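Local coordinates for DUF3194 domain-containing protein (Thermococcus onnurineus, PDB 3UEB) that is of unknown function but pairs with a second copy of itself through edge strands in the crystal, at the interface of chains A and B. Coordinates in Å, arbitrary orientation; residue numbers count along the deposited sequence, not the author numbering. Chains: chain A/B, Putative uncharacterized protein.

Contact 1: the interface of chains A and B. Residues chain A 48-49; chain B 57-59.
The carbonyl oxygen of A:Lys48 takes the backbone N-H of B:Arg58, and next to it A:Asp49 pairs with B:Asn57 as an antiparallel beta bridge. This is the close-fitting half of the patch, where strand 49-56 of chain A begins alongside the end of strand 49-58 of chain B. The backbone bond, N of B:Arg58 to O of A:Lys48, is 2.8 Å long and almost straight at the hydrogen. A side-chain bond runs beside it: ND2, the amide nitrogen of B:Asn57, gives a hydrogen to OD1 of the A:Asp49 carboxylate at 3.0 Å. OD1 lies close to the amide plane of B:Asn57, whereas ND2 meets the carboxylate from above its plane; the two planes are 58° apart. A:Asp49 sets its side chain with CG anti to the backbone N (chi1 -173°) and B:Asn57 does the same, which brings carboxylate and amide together.

Beyond this bridge the fit is looser. The extended A:Lys48 chain runs obliquely over the carboxylate of B:Glu59, whose own chain is bent at chi2 (68°). Their meeting is mostly one of methylenes against carboxylate; opposite charges may still attract at this range, but they make no salt bridge. The A:Lys48 ammonium nitrogen NZ stops 4.3 Å from B:Glu59 OE1, beyond the carbon CE, which passes nearer to that oxygen.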
loop_
_atom_site.group_PDB
_atom_site.type_symbol
_atom_site.label_atom_id
_atom_site.label_comp_id
_atom_site.label_asym_id
_atom_site.label_seq_id
_atom_site.Cartn_x
_atom_site.Cartn_y
_atom_site.Cartn_z
ATOM N N LYS A 48 -15.087 -4.573 6.896
ATOM C CA LYS A 48 -15.901 -4.505 5.699
ATOM C C LYS A 48 -15.077 -3.923 4.548
ATOM O O LYS A 48 -15.115 -4.426 3.424
ATOM C CB LYS A 48 -17.136 -3.645 5.971
ATOM C CG LYS A 48 -18.099 -3.503 4.810
ATOM C CD LYS A 48 -19.346 -2.754 5.262
ATOM C CE LYS A 48 -20.281 -2.438 4.115
ATOM N NZ LYS A 48 -21.433 -1.595 4.577
ATOM N N ASP A 49 -14.317 -2.875 4.834
ATOM C CA ASP A 49 -13.506 -2.251 3.803
ATOM C C ASP A 49 -12.339 -1.507 4.410
ATOM O O ASP A 49 -12.523 -0.639 5.264
ATOM C CB ASP A 49 -14.340 -1.263 2.989
ATOM C CG ASP A 49 -13.582 -0.704 1.793
ATOM O OD1 ASP A 49 -13.357 -1.464 0.825
ATOM O OD2 ASP A 49 -13.214 0.490 1.815
ATOM N N ASN B 57 -11.931 -5.329 0.153
ATOM C CA ASN B 57 -13.354 -5.164 0.365
ATOM C C ASN B 57 -14.040 -6.508 0.589
ATOM O O ASN B 57 -13.884 -7.450 -0.195
ATOM C CB ASN B 57 -13.963 -4.429 -0.833
ATOM C CG ASN B 57 -15.449 -4.166 -0.666
ATOM O OD1 ASN B 57 -16.282 -5.030 -0.945
ATOM N ND2 ASN B 57 -15.786 -2.969 -0.198
ATOM N N ARG B 58 -14.800 -6.589 1.673
ATOM C CA ARG B 58 -15.501 -7.811 2.023
ATOM C C ARG B 58 -17.005 -7.586 2.156
ATOM O O ARG B 58 -17.492 -7.129 3.197
ATOM C CB ARG B 58 -14.948 -8.362 3.334
ATOM C CG ARG B 58 -15.510 -9.712 3.735
ATOM C CD ARG B 58 -14.974 -10.131 5.088
ATOM N NE ARG B 58 -15.330 -11.508 5.407
ATOM C CZ ARG B 58 -16.544 -11.916 5.769
ATOM N NH1 ARG B 58 -17.549 -11.053 5.867
ATOM N NH2 ARG B 58 -16.751 -13.200 6.031
ATOM N N GLU B 59 -17.727 -7.890 1.086
ATOM C CA GLU B 59 -19.184 -7.773 1.044
ATOM C C GLU B 59 -19.654 -9.178 0.715
ATOM O O GLU B 59 -19.334 -10.140 1.418
ATOM C CB GLU B 59 -19.630 -6.840 -0.084
ATOM C CG GLU B 59 -20.293 -5.550 0.359
ATOM C CD GLU B 59 -19.326 -4.613 1.043
ATOM O OE1 GLU B 59 -19.617 -3.399 1.107
ATOM O OE2 GLU B 59 -18.277 -5.092 1.522
#

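Contact 2: the interface of chains A and B. Residues chain A 44-45, 47; chain B 58.
B:Arg58 meets A:Arg44 and A:Ser45 with the outer half of its side chain, from CD to the guanidinium, and A:Val47 with its CB. The contacts differ in kind: aliphatic carbons against backbone carbonyls, a guanidinium face against a backbone carbon, a bridge through water, and a nearby like charge.

Carbon-to-carbonyl contacts come first along the chain. CB of B:Arg58 comes 3.7 Å from the carbonyl oxygen of A:Val47, and further out CD lies 3.5 Å from the carbonyl oxygen of A:Arg44. These are van der Waals contacts, although the partial negative charge of the carbonyls should suit a cationic side chain. The chain is stretched from CG to NE, which lets it span from the carbonyl of A:Val47 to that of A:Arg44.

Further out, the guanidinium lays one face against A:Ser45. The CA of A:Ser45 stands 3.7 Å above the guanidinium plane, displaced toward its rim, and CB also lies near CZ and NH1. A turn at the last torsion, chi4 -74°, swings the flat group away from the line of the extended chain and presents this face to the serine. The contact is made by the carbon atoms of A:Ser45.

Water adds a polar link. Water 1 sits 2.6 Å from NH1 of B:Arg58 and 2.9 Å from the backbone carbonyl oxygen of A:Ser45, joining the guanidinium to the main chain of the other subunit. The bend at the NH1 hydrogen, 134°, makes that leg of the bridge far from straight.

A:Arg44 brings a second guanidinium: its NH1 lies 4.6 Å from NE of B:Arg58, beside the group rather than over its face, which may carry some electrostatic cost.

In the fold, the chain A residues belong to the short 3-10 helix 44-46 and the loop leading into strand 49-56, while B:Arg58 closes strand 49-58 of chain B.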
loop_
_atom_site.group_PDB
_atom_site.type_symbol
_atom_site.label_atom_id
_atom_site.label_comp_id
_atom_site.label_asym_id
_atom_site.label_seq_id
_atom_site.Cartn_x
_atom_site.Cartn_y
_atom_site.Cartn_z
ATOM N N ARG A 44 -12.067 -10.948 10.620
ATOM C CA ARG A 44 -12.188 -10.737 9.184
ATOM C C ARG A 44 -13.523 -10.089 8.843
ATOM O O ARG A 44 -13.578 -9.115 8.099
ATOM C CB ARG A 44 -12.075 -12.071 8.444
ATOM C CG ARG A 44 -10.845 -12.889 8.815
ATOM C CD ARG A 44 -9.593 -12.462 8.049
ATOM N NE ARG A 44 -9.322 -13.338 6.907
ATOM C CZ ARG A 44 -9.912 -13.237 5.719
ATOM N NH1 ARG A 44 -10.818 -12.289 5.497
ATOM N NH2 ARG A 44 -9.595 -14.085 4.747
ATOM N N SER A 45 -14.598 -10.629 9.402
ATOM C CA SER A 45 -15.932 -10.122 9.128
ATOM C C SER A 45 -16.151 -8.683 9.580
ATOM O O SER A 45 -17.028 -8.001 9.056
ATOM C CB SER A 45 -16.973 -11.012 9.796
ATOM O OG SER A 45 -16.966 -10.793 11.194
ATOM N N VAL A 47 -13.969 -6.304 9.244
ATOM C CA VAL A 47 -13.314 -5.406 8.308
ATOM C C VAL A 47 -14.085 -5.436 6.999
ATOM O O VAL A 47 -13.789 -6.230 6.108
ATOM C CB VAL A 47 -11.849 -5.814 8.044
ATOM C CG1 VAL A 47 -11.197 -4.807 7.094
ATOM C CG2 VAL A 47 -11.080 -5.875 9.364
ATOM N N ARG B 58 -14.800 -6.589 1.673
ATOM C CA ARG B 58 -15.501 -7.811 2.023
ATOM C C ARG B 58 -17.005 -7.586 2.156
ATOM O O ARG B 58 -17.492 -7.129 3.197
ATOM C CB ARG B 58 -14.948 -8.362 3.334
ATOM C CG ARG B 58 -15.510 -9.712 3.735
ATOM C CD ARG B 58 -14.974 -10.131 5.088
ATOM N NE ARG B 58 -15.330 -11.508 5.407
ATOM C CZ ARG B 58 -16.544 -11.916 5.769
ATOM N NH1 ARG B 58 -17.549 -11.053 5.867
ATOM N NH2 ARG B 58 -16.751 -13.200 6.031
HETATM O O HOH W 1 -18.058 -8.545 6.355
#

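Contact 1 and contact 2 are neighbours, their C-alpha centres about 6 Å apart, and both use B:Arg58: its backbone serves contact 1 and its side chain contact 2. One residue thus ties the strand pairing to the turn just before it, so that the chain A segment from the 3-10 helix to the start of strand 49-56 meets the end of chain B strand 49-58 and the residue after it. The two-fold symmetry repeats both contacts with the chains exchanged, placing such a patch at each end of the paired edge strands. This arrangement would suit a dimer joined through its sheets, although the structure alone does not show that the dimer forms in solution.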